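Long-range contacts in tryptophan synthase alpha chain (PDB 2EKC), which probably cleaves indole-3-glycerol phosphate to indole and glyceraldehyde 3-phosphate, as the alpha subunit of tryptophan synthase: residues A[17-22]-A[254-259]; A[174-179]-A[192-197]. All blocks are in the same frame, centred on the assembly; numbering follows the deposited sequence.

Interaction 1 of 2, residues A[17-22]-A[254-259]; sequences KALVSY and KELKEG
K257 and K17 make the polar half of this contact, between the first strand of the barrel and its last helix. The ammonium NZ of K257 donates to the backbone O of K17 at 2.7 Å. The C=O...N angle is 159°, and the nitrogen is tilted 18° from the carbonyl plane, a nearly straight approach to the oxygen. The same NZ forms salt bridges with D46 and E16, so the buried charge has two carboxylates as well as the carbonyl. D46 OD2 also accepts from the backbone N of L19, which ties the lysine to the start of the strand.

The apolar part centres on L19. CG of K257 is anti to the backbone N, and the bend at chi2 (57°) sets CD beside the leucine, 4.2 Å from L19 CB. At the far end of the leucine, CD2 of L19 lies 4.3 Å from CB of L256. An alanine in place of K257 would probably leave the D46 and E16 carboxylates without this shared positive partner, cost the K17 carbonyl its lysine donor and open a gap beside L19.

The axes of 18-22 and 254-258 run roughly antiparallel, at 148°, and come within 9.0 Å of each other. L19 also packs on V231 and V233 of strand 230-233, and L256 on V233, while L11 of helix 3-14 touches K257. The last helix thus covers the seam where the first and eighth strands close the barrel.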
loop_
_atom_site.group_PDB
_atom_site.type_symbol
_atom_site.label_atom_id
_atom_site.label_comp_id
_atom_site.label_asym_id
_atom_site.label_seq_id
_atom_site.Cartn_x
_atom_site.Cartn_y
_atom_site.Cartn_z
ATOM N N LYS A 17 -10.247 12.080 0.420
ATOM C CA LYS A 17 -9.880 10.797 0.997
ATOM C C LYS A 17 -8.689 10.379 0.141
ATOM O O LYS A 17 -8.579 10.794 -1.019
ATOM C CB LYS A 17 -11.008 9.774 0.853
ATOM C CG LYS A 17 -12.342 10.229 1.424
ATOM C CD LYS A 17 -12.217 10.700 2.860
ATOM C CE LYS A 17 -13.569 11.147 3.394
ATOM N NZ LYS A 17 -13.454 11.768 4.737
ATOM N N ALA A 18 -7.803 9.569 0.699
ATOM C CA ALA A 18 -6.617 9.145 -0.033
ATOM C C ALA A 18 -6.856 7.996 -0.999
ATOM O O ALA A 18 -7.658 7.103 -0.735
ATOM C CB ALA A 18 -5.519 8.750 0.951
ATOM N N LEU A 19 -6.168 8.043 -2.135
ATOM C CA LEU A 19 -6.233 6.960 -3.104
ATOM C C LEU A 19 -4.865 6.301 -3.000
ATOM O O LEU A 19 -3.838 6.946 -3.235
ATOM C CB LEU A 19 -6.434 7.465 -4.534
ATOM C CG LEU A 19 -6.197 6.361 -5.582
ATOM C CD1 LEU A 19 -7.108 5.169 -5.299
ATOM C CD2 LEU A 19 -6.440 6.896 -6.981
ATOM N N VAL A 20 -4.851 5.032 -2.609
ATOM C CA VAL A 20 -3.610 4.279 -2.480
ATOM C C VAL A 20 -3.549 3.339 -3.679
ATOM O O VAL A 20 -4.403 2.467 -3.820
ATOM C CB VAL A 20 -3.609 3.452 -1.176
ATOM C CG1 VAL A 20 -2.319 2.676 -1.047
ATOM C CG2 VAL A 20 -3.797 4.371 0.017
ATOM N N SER A 21 -2.557 3.526 -4.547
ATOM C CA SER A 21 -2.420 2.693 -5.740
ATOM C C SER A 21 -1.311 1.667 -5.581
ATOM O O SER A 21 -0.200 1.986 -5.146
ATOM C CB SER A 21 -2.150 3.565 -6.969
ATOM O OG SER A 21 -3.203 4.493 -7.154
ATOM N N TYR A 22 -1.624 0.435 -5.959
ATOM C CA TYR A 22 -0.695 -0.673 -5.842
ATOM C C TYR A 22 -0.343 -1.257 -7.209
ATOM O O TYR A 22 -1.223 -1.678 -7.963
ATOM C CB TYR A 22 -1.338 -1.722 -4.918
ATOM C CG TYR A 22 -0.614 -3.039 -4.730
ATOM C CD1 TYR A 22 0.778 -3.119 -4.739
ATOM C CD2 TYR A 22 -1.339 -4.211 -4.491
ATOM C CE1 TYR A 22 1.432 -4.339 -4.521
ATOM C CE2 TYR A 22 -0.698 -5.430 -4.269
ATOM C CZ TYR A 22 0.684 -5.488 -4.287
ATOM O OH TYR A 22 1.309 -6.700 -4.083
ATOM N N LYS A 254 -7.822 8.604 -12.320
ATOM C CA LYS A 254 -8.452 9.917 -12.289
ATOM C C LYS A 254 -9.902 9.787 -11.840
ATOM O O LYS A 254 -10.388 10.584 -11.040
ATOM C CB LYS A 254 -8.387 10.563 -13.675
ATOM C CG LYS A 254 -8.956 11.969 -13.732
ATOM C CD LYS A 254 -8.605 12.657 -15.049
ATOM C CE LYS A 254 -9.235 11.948 -16.236
ATOM N NZ LYS A 254 -8.871 12.586 -17.533
ATOM N N GLU A 255 -10.588 8.772 -12.355
ATOM C CA GLU A 255 -11.982 8.532 -12.008
ATOM C C GLU A 255 -12.156 8.100 -10.550
ATOM O O GLU A 255 -13.065 8.565 -9.862
ATOM C CB GLU A 255 -12.574 7.481 -12.948
ATOM C CG GLU A 255 -13.969 7.031 -12.571
ATOM C CD GLU A 255 -14.719 6.442 -13.742
ATOM O OE1 GLU A 255 -14.132 5.606 -14.465
ATOM O OE2 GLU A 255 -15.897 6.812 -13.936
ATOM N N LEU A 256 -11.290 7.206 -10.082
ATOM C CA LEU A 256 -11.358 6.741 -8.700
ATOM C C LEU A 256 -11.184 7.924 -7.753
ATOM O O LEU A 256 -11.914 8.067 -6.773
ATOM C CB LEU A 256 -10.261 5.708 -8.433
ATOM C CG LEU A 256 -10.372 4.380 -9.183
ATOM C CD1 LEU A 256 -9.153 3.511 -8.887
ATOM C CD2 LEU A 256 -11.653 3.670 -8.762
ATOM N N LYS A 257 -10.208 8.772 -8.062
ATOM C CA LYS A 257 -9.925 9.947 -7.252
ATOM C C LYS A 257 -11.123 10.902 -7.244
ATOM O O LYS A 257 -11.301 11.677 -6.305
ATOM C CB LYS A 257 -8.677 10.656 -7.791
ATOM C CG LYS A 257 -8.163 11.773 -6.905
ATOM C CD LYS A 257 -7.852 11.272 -5.500
ATOM C CE LYS A 257 -7.655 12.442 -4.558
ATOM N NZ LYS A 257 -7.497 12.035 -3.141
ATOM N N GLU A 258 -11.940 10.846 -8.293
ATOM C CA GLU A 258 -13.129 11.691 -8.373
ATOM C C GLU A 258 -14.115 11.304 -7.278
ATOM O O GLU A 258 -14.776 12.162 -6.695
ATOM C CB GLU A 258 -13.800 11.551 -9.744
ATOM C CG GLU A 258 -13.365 12.610 -10.746
ATOM C CD GLU A 258 -13.994 12.419 -12.117
ATOM O OE1 GLU A 258 -15.209 12.130 -12.186
ATOM O OE2 GLU A 258 -13.271 12.572 -13.125
ATOM N N GLY A 259 -14.213 10.010 -7.000
ATOM C CA GLY A 259 -15.117 9.551 -5.964
ATOM C C GLY A 259 -14.567 9.744 -4.561
ATOM O O GLY A 259 -15.187 9.321 -3.585
#

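Interaction 2 of 2, residues A[174-179]-A[192-197]; sequences TYFVSV and ERIKKK
I194 points its CD1 methyl at the end of strand 174-177, 3.5 Å from the backbone O of V177 and 3.8 Å from CB of F176. CG1 of I194 is anti to its backbone N (chi1 180°), which carries this branch off the helix toward the strand. Its CB sits 3.8 Å from the backbone O of S178, and CG2 lies beside the same oxygen. The isoleucine is thus packed against two successive peptide carbonyls as well as a phenylalanine. Both oxygens are buried here and have no hydrogen-bonding partner in the model.

One helical turn on, K197 brings its aliphatic part to the phenyl ring: CG lies 3.9 Å from CE2 of F176, and the two side chains cross at about a right angle. CD1 of I194 meets CD2 of the same ring at 3.9 Å. The lysine chain then bends at chi2 and chi3, and its NZ leaves the ring for the backbone O of S158 and a salt bridge with E200.

Further out, F176 is held by an edge-to-face stack with Y201, about one turn beyond K197 in helix 192-204, and by V209 of the neighbouring strand. S178 is anchored through OG, hydrogen-bonded to the backbone O of F213, which ties the residue under I194 to the end of the neighbouring strand. Backbone bonds from F176 and T174 to V210 join the strand to strand 209-212.

The axes of 174-177 and 192-197 come within 9.9 Å and run nearly antiparallel, at 151°. This is the strand-loop-helix unit of a TIM barrel, the sixth strand followed by the helix that returns along the outside of the sheet.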
loop_
_atom_site.group_PDB
_atom_site.type_symbol
_atom_site.label_atom_id
_atom_site.label_comp_id
_atom_site.label_asym_id
_atom_site.label_seq_id
_atom_site.Cartn_x
_atom_site.Cartn_y
_atom_site.Cartn_z
ATOM N N THR A 174 -3.291 2.740 9.367
ATOM C CA THR A 174 -3.636 1.328 9.437
ATOM C C THR A 174 -4.317 0.900 8.143
ATOM O O THR A 174 -4.853 1.728 7.406
ATOM C CB THR A 174 -4.606 1.032 10.603
ATOM O OG1 THR A 174 -5.839 1.730 10.390
ATOM C CG2 THR A 174 -4.003 1.472 11.929
ATOM N N TYR A 175 -4.293 -0.399 7.881
ATOM C CA TYR A 175 -4.912 -0.956 6.690
ATOM C C TYR A 175 -5.833 -2.115 7.058
ATOM O O TYR A 175 -5.405 -3.070 7.704
ATOM C CB TYR A 175 -3.845 -1.463 5.710
ATOM C CG TYR A 175 -4.442 -2.218 4.540
ATOM C CD1 TYR A 175 -5.246 -1.567 3.604
ATOM C CD2 TYR A 175 -4.267 -3.597 4.409
ATOM C CE1 TYR A 175 -5.871 -2.267 2.568
ATOM C CE2 TYR A 175 -4.890 -4.312 3.375
ATOM C CZ TYR A 175 -5.693 -3.638 2.460
ATOM O OH TYR A 175 -6.333 -4.334 1.455
ATOM N N PHE A 176 -7.095 -2.025 6.649
ATOM C CA PHE A 176 -8.060 -3.087 6.903
ATOM C C PHE A 176 -8.517 -3.679 5.575
ATOM O O PHE A 176 -8.659 -2.960 4.590
ATOM C CB PHE A 176 -9.302 -2.555 7.628
ATOM C CG PHE A 176 -9.155 -2.458 9.115
ATOM C CD1 PHE A 176 -8.228 -1.594 9.684
ATOM C CD2 PHE A 176 -9.970 -3.215 9.952
ATOM C CE1 PHE A 176 -8.117 -1.482 11.076
ATOM C CE2 PHE A 176 -9.867 -3.111 11.340
ATOM C CZ PHE A 176 -8.942 -2.245 11.902
ATOM N N VAL A 177 -8.743 -4.988 5.555
ATOM C CA VAL A 177 -9.239 -5.657 4.356
ATOM C C VAL A 177 -10.765 -5.550 4.449
ATOM O O VAL A 177 -11.320 -5.581 5.547
ATOM C CB VAL A 177 -8.811 -7.134 4.320
ATOM C CG1 VAL A 177 -7.297 -7.218 4.258
ATOM C CG2 VAL A 177 -9.334 -7.867 5.548
ATOM N N SER A 178 -11.440 -5.427 3.311
ATOM C CA SER A 178 -12.892 -5.258 3.308
ATOM C C SER A 178 -13.746 -6.513 3.444
ATOM O O SER A 178 -14.939 -6.416 3.739
ATOM C CB SER A 178 -13.327 -4.509 2.045
ATOM O OG SER A 178 -13.240 -5.345 0.907
ATOM N N VAL A 179 -13.153 -7.683 3.230
ATOM C CA VAL A 179 -13.910 -8.929 3.317
ATOM C C VAL A 179 -13.357 -9.862 4.390
ATOM O O VAL A 179 -12.193 -9.758 4.778
ATOM C CB VAL A 179 -13.915 -9.666 1.949
ATOM C CG1 VAL A 179 -12.535 -10.219 1.652
ATOM C CG2 VAL A 179 -14.958 -10.777 1.951
ATOM N N GLU A 192 -21.142 -3.480 4.715
ATOM C CA GLU A 192 -21.704 -3.247 6.042
ATOM C C GLU A 192 -20.810 -3.758 7.168
ATOM O O GLU A 192 -20.677 -3.115 8.210
ATOM C CB GLU A 192 -23.080 -3.910 6.143
ATOM C CG GLU A 192 -23.835 -3.618 7.432
ATOM C CD GLU A 192 -24.086 -2.136 7.641
ATOM O OE1 GLU A 192 -24.427 -1.443 6.661
ATOM O OE2 GLU A 192 -23.952 -1.664 8.789
ATOM N N ARG A 193 -20.193 -4.913 6.956
ATOM C CA ARG A 193 -19.342 -5.513 7.977
ATOM C C ARG A 193 -18.054 -4.746 8.281
ATOM O O ARG A 193 -17.717 -4.526 9.446
ATOM C CB ARG A 193 -19.002 -6.946 7.587
ATOM C CG ARG A 193 -18.309 -7.729 8.681
ATOM C CD ARG A 193 -18.477 -9.209 8.442
ATOM N NE ARG A 193 -17.977 -9.994 9.561
ATOM C CZ ARG A 193 -18.296 -11.265 9.773
ATOM N NH1 ARG A 193 -19.117 -11.895 8.942
ATOM N NH2 ARG A 193 -17.787 -11.906 10.815
ATOM N N ILE A 194 -17.329 -4.348 7.243
ATOM C CA ILE A 194 -16.086 -3.614 7.456
ATOM C C ILE A 194 -16.400 -2.195 7.926
ATOM O O ILE A 194 -15.642 -1.600 8.698
ATOM C CB ILE A 194 -15.225 -3.568 6.168
ATOM C CG1 ILE A 194 -13.933 -2.783 6.430
ATOM C CG2 ILE A 194 -16.010 -2.933 5.030
ATOM C CD1 ILE A 194 -13.065 -3.350 7.553
ATOM N N LYS A 195 -17.528 -1.663 7.465
ATOM C CA LYS A 195 -17.947 -0.322 7.850
ATOM C C LYS A 195 -18.183 -0.269 9.360
ATOM O O LYS A 195 -17.714 0.646 10.042
ATOM C CB LYS A 195 -19.226 0.064 7.104
ATOM C CG LYS A 195 -19.743 1.455 7.428
ATOM C CD LYS A 195 -20.882 1.839 6.499
ATOM C CE LYS A 195 -21.435 3.207 6.847
ATOM N NZ LYS A 195 -22.022 3.226 8.217
ATOM N N LYS A 196 -18.906 -1.254 9.878
ATOM C CA LYS A 196 -19.182 -1.315 11.307
ATOM C C LYS A 196 -17.893 -1.508 12.102
ATOM O O LYS A 196 -17.741 -0.962 13.192
ATOM C CB LYS A 196 -20.156 -2.455 11.614
ATOM C CG LYS A 196 -21.606 -2.156 11.235
ATOM C CD LYS A 196 -22.186 -1.044 12.114
ATOM C CE LYS A 196 -23.661 -0.815 11.819
ATOM N NZ LYS A 196 -24.246 0.263 12.666
ATOM N N LYS A 197 -16.969 -2.286 11.554
ATOM C CA LYS A 197 -15.706 -2.527 12.233
ATOM C C LYS A 197 -14.911 -1.231 12.323
ATOM O O LYS A 197 -14.282 -0.947 13.344
ATOM C CB LYS A 197 -14.886 -3.577 11.484
ATOM C CG LYS A 197 -13.571 -3.929 12.161
ATOM C CD LYS A 197 -13.707 -5.118 13.095
ATOM C CE LYS A 197 -14.656 -4.851 14.239
ATOM N NZ LYS A 197 -14.910 -6.081 15.043
#

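Interactions 1 and 2 are two instances of helix against strand on the outside of one closed eight-stranded parallel barrel. Interaction 1 joins the first strand to the C-terminal helix, 232 residues apart, whereas interaction 2 spans only a short link, and its sequence falls entirely between the two segments of interaction 1. Their centres are 18 Å apart and their nearest atoms about 7 Å, so they do not touch; the sheet connects them through strands 209-212 and 230-233. Neither contact includes the predicted catalytic acids, though the side chain of L19 is about 9 Å from that of E49, and the side chain of V177 is about 10 Å from those of E49 and D60.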